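Local coordinates for protein collagen adhesin (Enterococcus faecalis, PDB 2OKM) that probably binds collagen, as the N2 subdomain of a surface adhesin anchored to the bacterial cell wall, at residues 7-12 and 39-44; 54-59 and 88-93; 67-72 and 78-83. All coordinates share one frame; numbering follows the deposited sequence.

In the fold
All three contacts lie within one immunoglobulin-like beta sandwich. Contacts 1 and 2 join its two sheets, and contact 3 sets a helix that follows one sheet against an edge strand of the other. Contacts 1 and 2 are wholly buried, their centres about 12 Å apart; their strands 37-43 and 87-92 are neighbours, tied by probable backbone hydrogen bonds from Ile-39 N to Leu-90 O and from Asp-41 N to Phe-88 O. Contact 1 mixes apolar packing with buried, oppositely charged side chains that fall short of a salt bridge; contact 2 is mainly aromatic, with one leucine. Contact 3, its centre about 6 Å from that of contact 2, lies nearer the surface, though Phe-72 reaches into that aromatic core.

Contact 1 (7-12 and 39-44); sequences FYKVGD and IADRQG
Phe-7 and Ile-39 meet from opposite directions across the interior, the delta methyl of the isoleucine reaching the far end of the phenylalanine ring. Ile-39 CD1 lies 3.5 Å from Phe-7 CE2 and 4.0 Å from Phe-7 CZ, an oblique approach to the ring. The ring is brought there by a chi1 of 178°, which carries CG opposite the backbone N; Ile-39 adds reach with a CG1-CD1 arm that is fully extended at chi2 (174°). Two residues further along both strands the chemistry changes. Lys-9 runs out straight and bends only at its last torsion; the Lys-9 and Asp-41 side chains cross at about a right angle, with Lys-9 CE 4.2 Å from Asp-41 OD2. The ammonium, Lys-9 NZ, is modelled 4.3 Å from the same oxygen, too far for a salt bridge, and its place is somewhat doubtful. The strands concerned, 7-12 and 37-43, belong to opposite sheets of the beta sandwich characteristic of this adhesin domain, a variant of the immunoglobulin fold; they run in roughly the same direction, Phe-7 CA and Ile-39 CA being 9.9 Å apart, and no hydrogen bond joins the two segments, so between them only side chains meet. Around the apolar pair, Tyr-124 meets the Phe-7 ring edge-to-face, and Ile-126 of the same strand touches both Phe-7 and Ile-39. The polar ends find their main partners elsewhere: Asp-41 OD1 is hydrogen-bonded to Asn-122 ND2, and Lys-9 NZ, as modelled, to Tyr-106 OH. Opposite charges thus lie near each other in a buried place, while Trp-22, Leu-24 and Tyr-124 pack on the lysine side chain.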
# COMPACT_ATOMS: atom_id res chain seq x y z
N PHE A 7 4.61 -0.27 8.94
CA PHE A 7 3.59 -0.05 7.93
C PHE A 7 2.47 0.85 8.38
O PHE A 7 1.99 0.78 9.51
CB PHE A 7 2.98 -1.38 7.47
CG PHE A 7 1.88 -1.20 6.45
CD1 PHE A 7 0.55 -1.11 6.85
CD2 PHE A 7 2.18 -1.06 5.10
CE1 PHE A 7 -0.47 -0.87 5.92
CE2 PHE A 7 1.18 -0.81 4.16
CZ PHE A 7 -0.14 -0.72 4.57
N TYR A 8 2.06 1.73 7.47
CA TYR A 8 0.94 2.60 7.74
C TYR A 8 0.32 3.02 6.42
O TYR A 8 0.97 3.00 5.37
CB TYR A 8 1.33 3.83 8.59
CG TYR A 8 2.13 4.90 7.91
CD1 TYR A 8 3.52 4.83 7.83
CD2 TYR A 8 1.50 6.04 7.39
CE1 TYR A 8 4.26 5.86 7.27
CE2 TYR A 8 2.23 7.07 6.82
CZ TYR A 8 3.61 6.98 6.77
OH TYR A 8 4.34 8.01 6.23
N LYS A 9 -0.94 3.40 6.50
CA LYS A 9 -1.68 3.78 5.33
C LYS A 9 -2.46 5.07 5.56
O LYS A 9 -3.10 5.24 6.60
CB LYS A 9 -2.63 2.65 4.99
CG LYS A 9 -3.56 2.93 3.89
CD LYS A 9 -4.43 1.73 3.74
CE LYS A 9 -5.65 2.17 3.08
NZ LYS A 9 -5.33 2.66 1.72
N VAL A 10 -2.38 5.98 4.59
CA VAL A 10 -3.10 7.24 4.65
C VAL A 10 -3.59 7.61 3.26
O VAL A 10 -3.21 6.99 2.27
CB VAL A 10 -2.21 8.40 5.16
CG1 VAL A 10 -1.87 8.19 6.62
CG2 VAL A 10 -0.94 8.49 4.32
N GLY A 11 -4.45 8.61 3.19
CA GLY A 11 -4.95 9.05 1.91
C GLY A 11 -5.36 10.51 1.99
O GLY A 11 -5.37 11.10 3.07
N ASP A 12 -5.66 11.09 0.84
CA ASP A 12 -6.10 12.48 0.78
C ASP A 12 -6.94 12.70 -0.46
O ASP A 12 -7.08 11.80 -1.30
CB ASP A 12 -4.91 13.45 0.81
CG ASP A 12 -3.99 13.31 -0.39
OD1 ASP A 12 -4.49 13.26 -1.53
OD2 ASP A 12 -2.76 13.29 -0.19
N ILE A 39 0.07 -8.00 2.32
CA ILE A 39 -1.02 -7.10 2.68
C ILE A 39 -2.33 -7.54 2.06
O ILE A 39 -2.40 -7.82 0.86
CB ILE A 39 -0.74 -5.66 2.18
CG1 ILE A 39 0.57 -5.14 2.79
CG2 ILE A 39 -1.91 -4.75 2.54
CD1 ILE A 39 0.99 -3.79 2.25
N ALA A 40 -3.38 -7.63 2.88
CA ALA A 40 -4.71 -7.98 2.40
C ALA A 40 -5.48 -6.67 2.57
O ALA A 40 -5.69 -6.21 3.69
CB ALA A 40 -5.33 -9.08 3.26
N ASP A 41 -5.88 -6.08 1.45
CA ASP A 41 -6.57 -4.80 1.48
C ASP A 41 -8.04 -4.86 1.06
O ASP A 41 -8.37 -5.41 0.01
CB ASP A 41 -5.82 -3.80 0.59
CG ASP A 41 -6.25 -2.37 0.82
OD1 ASP A 41 -7.43 -2.05 0.56
OD2 ASP A 41 -5.40 -1.57 1.27
N ARG A 42 -8.91 -4.29 1.89
CA ARG A 42 -10.34 -4.25 1.62
C ARG A 42 -10.80 -2.80 1.67
O ARG A 42 -10.90 -2.21 2.74
CB ARG A 42 -11.11 -5.08 2.65
N GLN A 43 -11.07 -2.23 0.50
CA GLN A 43 -11.48 -0.83 0.42
C GLN A 43 -12.90 -0.59 0.91
O GLN A 43 -13.78 -1.45 0.77
CB GLN A 43 -11.34 -0.35 -1.02
CG GLN A 43 -11.49 1.15 -1.18
CD GLN A 43 -11.13 1.60 -2.57
OE1 GLN A 43 -11.84 1.34 -3.54
NE2 GLN A 43 -10.00 2.29 -2.68
N GLY A 44 -13.12 0.58 1.49
CA GLY A 44 -14.42 0.95 2.02
C GLY A 44 -15.40 1.38 0.95
O GLY A 44 -15.05 1.50 -0.22

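Contact 2 (54-59 and 88-93); sequences FTFDIV and FNLRFY
Phe-54 drives the edge of its ring into a face of Phe-88, a T-shaped pair with planes at 85° and centroids 5.3 Å apart. Phe-54 CZ leads, 4.0 Å from Phe-88 CE2, and sits over the rim of the receiving ring rather than its middle. Phe-88 presents that face from the crowded position between its own backbone N and carbonyl carbon (chi1 65°). Next along, Phe-56 also comes edge first: its CE2 touches the methyl Leu-90 CD2 at 4.1 Å and meets Phe-92 CE1 at 4.3 Å, obliquely to that ring. Beyond Phe-56 the two strands no longer touch, and Ile-58 packs instead on Ile-67 and Phe-102. On the outer faces, Thr-55 and Arg-91 turn to solvent, the arginine forming a salt bridge with Asp-36. Inside, Tyr-106 stacks on Phe-54 and meets Phe-88 edge-to-face, while Phe-72 stacks on Phe-56. The arrangement is the aromatic core of a beta sandwich, strands 55-59 and 87-92 coming from facing sheets. With no hydrogen bond between the segments, their association is probably held by dispersion and the burial of apolar surface, with a quadrupole contribution at the T-shaped pair.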
# COMPACT_ATOMS: atom_id res chain seq x y z
N PHE A 54 -1.73 2.02 -9.93
CA PHE A 54 -0.60 1.75 -9.04
C PHE A 54 0.79 2.13 -9.50
O PHE A 54 1.18 1.85 -10.63
CB PHE A 54 -0.57 0.26 -8.66
CG PHE A 54 -1.67 -0.16 -7.73
CD1 PHE A 54 -2.98 -0.27 -8.17
CD2 PHE A 54 -1.37 -0.46 -6.40
CE1 PHE A 54 -3.99 -0.67 -7.29
CE2 PHE A 54 -2.38 -0.86 -5.52
CZ PHE A 54 -3.69 -0.97 -5.97
N THR A 55 1.55 2.77 -8.61
CA THR A 55 2.94 3.11 -8.89
C THR A 55 3.70 2.78 -7.61
O THR A 55 3.14 2.85 -6.51
CB THR A 55 3.19 4.59 -9.27
OG1 THR A 55 2.89 5.45 -8.17
CG2 THR A 55 2.34 4.98 -10.47
N PHE A 56 4.95 2.39 -7.76
CA PHE A 56 5.78 2.02 -6.62
C PHE A 56 7.04 2.87 -6.51
O PHE A 56 7.85 2.92 -7.43
CB PHE A 56 6.16 0.53 -6.72
CG PHE A 56 4.99 -0.40 -6.68
CD1 PHE A 56 4.15 -0.54 -7.78
CD2 PHE A 56 4.72 -1.14 -5.52
CE1 PHE A 56 3.05 -1.40 -7.73
CE2 PHE A 56 3.62 -2.00 -5.47
CZ PHE A 56 2.78 -2.13 -6.57
N ASP A 57 7.16 3.53 -5.36
CA ASP A 57 8.28 4.42 -5.02
C ASP A 57 9.19 3.56 -4.15
O ASP A 57 8.95 3.40 -2.95
CB ASP A 57 7.70 5.60 -4.22
CG ASP A 57 8.74 6.61 -3.80
OD1 ASP A 57 9.95 6.35 -3.95
OD2 ASP A 57 8.32 7.68 -3.31
N ILE A 58 10.23 2.99 -4.77
CA ILE A 58 11.14 2.07 -4.09
C ILE A 58 12.50 2.67 -3.79
O ILE A 58 13.19 3.15 -4.68
CB ILE A 58 11.32 0.81 -4.96
CG1 ILE A 58 9.96 0.32 -5.45
CG2 ILE A 58 12.01 -0.30 -4.17
CD1 ILE A 58 10.02 -0.89 -6.35
N VAL A 59 12.89 2.62 -2.52
CA VAL A 59 14.16 3.22 -2.11
C VAL A 59 15.02 2.40 -1.16
O VAL A 59 14.53 1.83 -0.19
CB VAL A 59 13.90 4.59 -1.42
CG1 VAL A 59 15.22 5.25 -1.03
CG2 VAL A 59 13.10 5.51 -2.33
N PHE A 88 -7.78 -6.13 -2.82
CA PHE A 88 -6.57 -6.67 -3.43
C PHE A 88 -5.60 -7.17 -2.38
O PHE A 88 -5.61 -6.72 -1.24
CB PHE A 88 -5.89 -5.61 -4.31
CG PHE A 88 -5.36 -4.41 -3.55
CD1 PHE A 88 -4.08 -4.42 -3.00
CD2 PHE A 88 -6.15 -3.27 -3.40
CE1 PHE A 88 -3.60 -3.31 -2.30
CE2 PHE A 88 -5.67 -2.16 -2.70
CZ PHE A 88 -4.39 -2.18 -2.16
N ASN A 89 -4.79 -8.15 -2.77
CA ASN A 89 -3.77 -8.68 -1.88
C ASN A 89 -2.46 -8.31 -2.55
O ASN A 89 -2.27 -8.56 -3.74
CB ASN A 89 -3.88 -10.20 -1.74
CG ASN A 89 -5.16 -10.63 -1.06
OD1 ASN A 89 -5.68 -9.94 -0.19
ND2 ASN A 89 -5.67 -11.80 -1.45
N LEU A 90 -1.57 -7.68 -1.79
CA LEU A 90 -0.28 -7.27 -2.33
C LEU A 90 0.85 -7.87 -1.52
O LEU A 90 0.90 -7.72 -0.30
CB LEU A 90 -0.19 -5.74 -2.33
CG LEU A 90 1.11 -5.09 -2.81
CD1 LEU A 90 1.42 -5.52 -4.23
CD2 LEU A 90 0.97 -3.57 -2.73
N ARG A 91 1.76 -8.56 -2.20
CA ARG A 91 2.90 -9.19 -1.55
C ARG A 91 4.22 -8.64 -2.06
O ARG A 91 4.38 -8.39 -3.25
CB ARG A 91 2.85 -10.70 -1.80
CG ARG A 91 4.08 -11.44 -1.33
CD ARG A 91 3.90 -12.94 -1.56
NE ARG A 91 2.71 -13.49 -0.92
CZ ARG A 91 2.72 -14.22 0.19
NH1 ARG A 91 3.88 -14.47 0.78
NH2 ARG A 91 1.60 -14.73 0.69
N PHE A 92 5.16 -8.43 -1.14
CA PHE A 92 6.50 -7.95 -1.45
C PHE A 92 7.42 -9.11 -1.10
O PHE A 92 7.43 -9.57 0.06
CB PHE A 92 6.87 -6.75 -0.59
CG PHE A 92 5.98 -5.56 -0.77
CD1 PHE A 92 6.33 -4.54 -1.64
CD2 PHE A 92 4.78 -5.47 -0.08
CE1 PHE A 92 5.50 -3.43 -1.82
CE2 PHE A 92 3.94 -4.37 -0.24
CZ PHE A 92 4.30 -3.36 -1.12
N TYR A 93 8.17 -9.61 -2.07
CA TYR A 93 9.07 -10.73 -1.81
C TYR A 93 10.22 -10.32 -0.89
O TYR A 93 10.76 -9.22 -0.99
CB TYR A 93 9.61 -11.31 -3.12
CG TYR A 93 8.53 -11.79 -4.07
CD1 TYR A 93 7.40 -12.46 -3.59
CD2 TYR A 93 8.65 -11.60 -5.44
CE1 TYR A 93 6.41 -12.93 -4.47
CE2 TYR A 93 7.67 -12.07 -6.33
CZ TYR A 93 6.56 -12.73 -5.83
OH TYR A 93 5.58 -13.19 -6.69

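Contact 3 (67-72 and 78-83); sequences ISLAEF and GKIDFV
A capped helical turn, helix 69-74, leaves strand 64-68 of one sheet and packs at the margin of the sandwich on strand 78-82, an outermost strand of the other sheet. Leu-69 and Ile-80 cross at about a right angle, and both branches of the leucine grasp one methyl: Leu-69 CD1 and CD2 are each 3.7 Å from Ile-80 CG2. Leu-69 CD2 also reaches the edge of the Phe-82 ring, 4.2 Å from Phe-82 CE1 and near its plane. One turn on, Phe-72 swings its ring opposite its backbone N (chi1 174°) and lays it against the backbone of Gly-78. Gly-78 N stands 3.7 Å above one face of the Phe-72 ring, toward the rim, and Phe-72 CE2 comes within 3.6 Å of Gly-78 C. Glycine is called for here twice over: at these backbone angles a CB would jam against the preceding carbonyl O, and it would also clash with Phe-72 CZ. The turn starts with a capping box: Glu-71 N gives a 3.2 Å bond to Ser-68 OG, and Ser-68 N returns one of 2.9 Å to Glu-71 OE2, nearly straight at 168° but entering from above the carboxylate plane. Glu-71 N, an amide of the first turn, is thereby given an acceptor, and the reciprocal bond ties the Glu-71 carboxylate back to the N-cap backbone. Just past the segment, Glu-73 OE1 accepts from Ile-80 N; inward, the Phe-72 ring meets Phe-92. Within the two segments the seat of the helix rests on apolar and ring-on-backbone packing, and the directional bond between helix and strand comes from Glu-73.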
# COMPACT_ATOMS: atom_id res chain seq x y z
N ILE A 67 8.42 2.86 -10.28
CA ILE A 67 7.97 1.96 -11.33
C ILE A 67 6.49 1.61 -11.30
O ILE A 67 5.80 1.84 -10.30
CB ILE A 67 8.79 0.66 -11.30
CG1 ILE A 67 8.57 -0.07 -9.97
CG2 ILE A 67 10.27 0.98 -11.45
CD1 ILE A 67 9.37 -1.35 -9.83
N SER A 68 6.01 1.05 -12.41
CA SER A 68 4.61 0.65 -12.54
C SER A 68 4.40 -0.71 -11.91
O SER A 68 5.35 -1.38 -11.51
CB SER A 68 4.23 0.57 -14.02
OG SER A 68 4.96 -0.48 -14.64
N LEU A 69 3.13 -1.12 -11.83
CA LEU A 69 2.78 -2.42 -11.27
C LEU A 69 3.38 -3.53 -12.13
O LEU A 69 3.93 -4.50 -11.61
CB LEU A 69 1.26 -2.57 -11.23
CG LEU A 69 0.70 -3.92 -10.78
CD1 LEU A 69 1.20 -4.26 -9.38
CD2 LEU A 69 -0.82 -3.86 -10.81
N ALA A 70 3.28 -3.38 -13.45
CA ALA A 70 3.84 -4.39 -14.35
C ALA A 70 5.34 -4.53 -14.12
O ALA A 70 5.87 -5.64 -14.08
CB ALA A 70 3.55 -4.01 -15.80
N GLU A 71 6.03 -3.39 -13.96
CA GLU A 71 7.47 -3.40 -13.74
C GLU A 71 7.80 -3.99 -12.36
O GLU A 71 8.79 -4.71 -12.20
CB GLU A 71 8.02 -1.97 -13.87
CG GLU A 71 8.03 -1.48 -15.33
CD GLU A 71 8.19 0.03 -15.47
OE1 GLU A 71 8.38 0.50 -16.61
OE2 GLU A 71 8.12 0.76 -14.45
N PHE A 72 6.96 -3.67 -11.38
CA PHE A 72 7.12 -4.17 -10.01
C PHE A 72 7.14 -5.70 -10.04
O PHE A 72 7.96 -6.35 -9.40
CB PHE A 72 5.94 -3.66 -9.17
CG PHE A 72 5.89 -4.21 -7.76
CD1 PHE A 72 6.74 -3.71 -6.77
CD2 PHE A 72 4.97 -5.20 -7.42
CE1 PHE A 72 6.65 -4.19 -5.46
CE2 PHE A 72 4.89 -5.68 -6.11
CZ PHE A 72 5.73 -5.18 -5.13
N GLY A 78 7.45 -8.41 -6.27
CA GLY A 78 6.29 -8.98 -5.62
C GLY A 78 5.16 -9.24 -6.59
O GLY A 78 5.37 -9.35 -7.80
N LYS A 79 3.94 -9.31 -6.06
CA LYS A 79 2.79 -9.62 -6.89
C LYS A 79 1.50 -9.07 -6.27
O LYS A 79 1.37 -9.01 -5.05
CB LYS A 79 2.69 -11.14 -7.03
CG LYS A 79 1.63 -11.64 -7.99
CD LYS A 79 1.80 -13.14 -8.20
CE LYS A 79 0.96 -13.64 -9.36
NZ LYS A 79 1.34 -15.04 -9.74
N ILE A 80 0.56 -8.67 -7.12
CA ILE A 80 -0.71 -8.17 -6.64
C ILE A 80 -1.79 -9.11 -7.16
O ILE A 80 -1.60 -9.77 -8.19
CB ILE A 80 -1.01 -6.74 -7.14
CG1 ILE A 80 -2.13 -6.12 -6.30
CG2 ILE A 80 -1.44 -6.76 -8.61
CD1 ILE A 80 -2.27 -4.62 -6.49
N ASP A 81 -2.89 -9.20 -6.43
CA ASP A 81 -4.01 -10.04 -6.84
C ASP A 81 -5.28 -9.29 -6.51
O ASP A 81 -5.59 -9.07 -5.34
CB ASP A 81 -3.99 -11.38 -6.08
CG ASP A 81 -5.11 -12.31 -6.51
OD1 ASP A 81 -5.22 -13.42 -5.94
OD2 ASP A 81 -5.89 -11.94 -7.41
N PHE A 82 -5.99 -8.85 -7.54
CA PHE A 82 -7.24 -8.14 -7.32
C PHE A 82 -8.28 -9.24 -7.13
O PHE A 82 -8.73 -9.85 -8.11
CB PHE A 82 -7.58 -7.25 -8.51
CG PHE A 82 -6.59 -6.14 -8.74
CD1 PHE A 82 -5.67 -6.22 -9.78
CD2 PHE A 82 -6.57 -5.04 -7.89
CE1 PHE A 82 -4.73 -5.20 -9.97
CE2 PHE A 82 -5.63 -4.02 -8.08
CZ PHE A 82 -4.71 -4.10 -9.12
N VAL A 83 -8.64 -9.51 -5.88
CA VAL A 83 -9.60 -10.56 -5.56
C VAL A 83 -11.05 -10.19 -5.85
O VAL A 83 -11.91 -11.06 -5.98
CB VAL A 83 -9.44 -11.02 -4.09
CG1 VAL A 83 -8.06 -11.63 -3.90
CG2 VAL A 83 -9.63 -9.85 -3.14